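Local coordinates for protein MmeI (Methylophilus methylotrophus, PDB 5HR4) that is a type IIL restriction-modification enzyme that probably methylates adenine in DNA, using S-adenosyl-L-methionine, at residues 347-351 with 384-388. Numbering follows the deposited sequence.
Sequences LLAFH and VLRGL
Leu347 reaches past Leu388 to the backbone of the facing helix, its CD2 3.6 Å from Leu388 N and 3.8 Å from Gly387 CA. Leu388 answers with both branches: CD2 lies against Leu347, 3.7 Å from CD2 of that residue, while CD1 meets Leu348 CD2 at 3.9 Å. Shortening Leu388 to an alanine is likely to leave Leu347 CD2 and Leu348 CD2 without their leucine partner on the facing helix. One turn earlier in its helix, Val384 divides its methyls between two rings. Its chi1 of 162° puts CG1 anti to the backbone N and CG2 anti to the carbonyl carbon, which parts them: CG1 sits over one face of His351 in a CH-pi contact, 4.2 Å from the ring centroid, and CG2 meets the edge of Phe350, 3.8 Å from CE2. Leu385 CD2 approaches His351 CE1 obliquely at 4.0 Å. The imidazole NE2 is hydrogen-bonded to Glu381, which probably helps to fix the ring's tilt, and Phe337 of helix 318-340 covers Leu347, Phe350 and Val384. Segments 347-351 and 384-388, of helices 344-355 and 368-388, run roughly antiparallel (151°) in the methyltransferase domain, away from the cofactor pocket, through an essentially apolar interface that depends on shape and burial.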
ATOM      1  N   LEU A 347      -2.189  -5.513  39.731  1.00 43.15           N
ATOM      2  CA  LEU A 347      -2.797  -4.461  38.929  1.00 37.46           C
ATOM      3  C   LEU A 347      -1.961  -3.189  38.981  1.00 40.24           C
ATOM      4  O   LEU A 347      -1.836  -2.478  37.977  1.00 38.93           O
ATOM      5  CB  LEU A 347      -4.218  -4.201  39.429  1.00 35.50           C
ATOM      6  CG  LEU A 347      -5.177  -3.520  38.455  1.00 38.89           C
ATOM      7  CD1 LEU A 347      -5.171  -4.239  37.093  1.00 33.26           C
ATOM      8  CD2 LEU A 347      -6.585  -3.451  39.034  1.00 35.63           C
ATOM      9  N   LEU A 348      -1.383  -2.884  40.144  1.00 43.11           N
ATOM     10  CA  LEU A 348      -0.507  -1.721  40.256  1.00 40.38           C
ATOM     11  C   LEU A 348       0.718  -1.877  39.365  1.00 40.67           C
ATOM     12  O   LEU A 348       1.084  -0.956  38.622  1.00 38.55           O
ATOM     13  CB  LEU A 348      -0.101  -1.523  41.717  1.00 44.31           C
ATOM     14  CG  LEU A 348      -1.194  -0.893  42.583  1.00 48.01           C
ATOM     15  CD1 LEU A 348      -1.044  -1.261  44.062  1.00 44.72           C
ATOM     16  CD2 LEU A 348      -1.177   0.612  42.394  1.00 38.94           C
ATOM     17  N   ALA A 349       1.364  -3.045  39.419  1.00 39.43           N
ATOM     18  CA  ALA A 349       2.498  -3.289  38.539  1.00 35.01           C
ATOM     19  C   ALA A 349       2.070  -3.211  37.077  1.00 39.48           C
ATOM     20  O   ALA A 349       2.818  -2.701  36.229  1.00 40.40           O
ATOM     21  CB  ALA A 349       3.134  -4.644  38.860  1.00 22.85           C
ATOM     22  N   PHE A 350       0.846  -3.671  36.775  1.00 35.56           N
ATOM     23  CA  PHE A 350       0.323  -3.598  35.412  1.00 35.41           C
ATOM     24  C   PHE A 350       0.150  -2.156  34.955  1.00 36.39           C
ATOM     25  O   PHE A 350       0.411  -1.837  33.787  1.00 33.49           O
ATOM     26  CB  PHE A 350      -1.003  -4.347  35.325  1.00 34.42           C
ATOM     27  CG  PHE A 350      -1.588  -4.405  33.942  1.00 28.82           C
ATOM     28  CD1 PHE A 350      -1.030  -5.218  32.971  1.00 26.83           C
ATOM     29  CD2 PHE A 350      -2.725  -3.671  33.622  1.00 29.87           C
ATOM     30  CE1 PHE A 350      -1.579  -5.290  31.703  1.00 27.26           C
ATOM     31  CE2 PHE A 350      -3.285  -3.733  32.347  1.00 25.02           C
ATOM     32  CZ  PHE A 350      -2.712  -4.542  31.389  1.00 26.71           C
ATOM     33  N   HIS A 351      -0.276  -1.265  35.855  1.00 34.22           N
ATOM     34  CA  HIS A 351      -0.387   0.133  35.459  1.00 34.59           C
ATOM     35  C   HIS A 351       0.976   0.711  35.105  1.00 39.82           C
ATOM     36  O   HIS A 351       1.142   1.328  34.043  1.00 37.22           O
ATOM     37  CB  HIS A 351      -1.028   0.976  36.551  1.00 33.29           C
ATOM     38  CG  HIS A 351      -1.722   2.188  36.020  1.00 34.77           C
ATOM     39  ND1 HIS A 351      -2.404   3.078  36.823  1.00 35.84           N
ATOM     40  CD2 HIS A 351      -1.864   2.639  34.751  1.00 34.43           C
ATOM     41  CE1 HIS A 351      -2.937   4.025  36.071  1.00 37.86           C
ATOM     42  NE2 HIS A 351      -2.625   3.781  34.809  1.00 38.10           N
ATOM     43  N   VAL A 384      -8.605  -0.193  34.347  1.00 37.19           N
ATOM     44  CA  VAL A 384      -7.579  -0.387  35.373  1.00 36.94           C
ATOM     45  C   VAL A 384      -7.901   0.447  36.603  1.00 38.31           C
ATOM     46  O   VAL A 384      -7.898  -0.052  37.735  1.00 39.45           O
ATOM     47  CB  VAL A 384      -6.179  -0.060  34.822  1.00 30.38           C
ATOM     48  CG1 VAL A 384      -5.213   0.172  35.975  1.00 25.92           C
ATOM     49  CG2 VAL A 384      -5.687  -1.188  33.918  1.00 27.60           C
ATOM     50  N   LEU A 385      -8.187   1.735  36.401  1.00 41.45           N
ATOM     51  CA  LEU A 385      -8.588   2.578  37.523  1.00 41.96           C
ATOM     52  C   LEU A 385      -9.906   2.116  38.132  1.00 39.45           C
ATOM     53  O   LEU A 385     -10.108   2.282  39.341  1.00 44.64           O
ATOM     54  CB  LEU A 385      -8.660   4.039  37.084  1.00 30.98           C
ATOM     55  CG  LEU A 385      -7.226   4.465  36.752  1.00 40.01           C
ATOM     56  CD1 LEU A 385      -7.074   5.872  36.105  1.00 36.13           C
ATOM     57  CD2 LEU A 385      -6.414   4.358  38.021  1.00 41.85           C
ATOM     58  N   ARG A 386     -10.808   1.529  37.331  1.00 38.16           N
ATOM     59  CA  ARG A 386     -12.017   0.929  37.904  1.00 40.22           C
ATOM     60  C   ARG A 386     -11.636  -0.187  38.859  1.00 35.97           C
ATOM     61  O   ARG A 386     -12.124  -0.245  39.994  1.00 34.29           O
ATOM     62  CB  ARG A 386     -12.946   0.412  36.796  1.00 44.38           C
ATOM     63  CG  ARG A 386     -14.305  -0.165  37.262  1.00 40.09           C
ATOM     64  CD  ARG A 386     -15.491   0.558  36.582  1.00 43.56           C
ATOM     65  NE  ARG A 386     -15.357   0.630  35.119  1.00 49.03           N
ATOM     66  CZ  ARG A 386     -15.984   1.509  34.336  1.00 47.06           C
ATOM     67  NH1 ARG A 386     -16.793   2.418  34.861  1.00 48.80           N
ATOM     68  NH2 ARG A 386     -15.800   1.487  33.020  1.00 45.13           N
ATOM     69  N   GLY A 387     -10.695  -1.029  38.438  1.00 35.58           N
ATOM     70  CA  GLY A 387     -10.138  -2.066  39.279  1.00 34.12           C
ATOM     71  C   GLY A 387      -9.543  -1.530  40.559  1.00 39.38           C
ATOM     72  O   GLY A 387     -10.020  -1.850  41.652  1.00 45.60           O
ATOM     73  N   LEU A 388      -8.511  -0.693  40.430  1.00 42.81           N
ATOM     74  CA  LEU A 388      -7.744  -0.224  41.578  1.00 41.98           C
ATOM     75  C   LEU A 388      -8.590   0.471  42.647  1.00 45.76           C
ATOM     76  O   LEU A 388      -8.164   0.506  43.807  1.00 46.92           O
ATOM     77  CB  LEU A 388      -6.641   0.720  41.088  1.00 44.10           C
ATOM     78  CG  LEU A 388      -5.435   0.030  40.439  1.00 44.23           C
ATOM     79  CD1 LEU A 388      -4.337   1.039  40.115  1.00 39.46           C
ATOM     80  CD2 LEU A 388      -4.905  -1.100  41.324  1.00 42.98           C
TER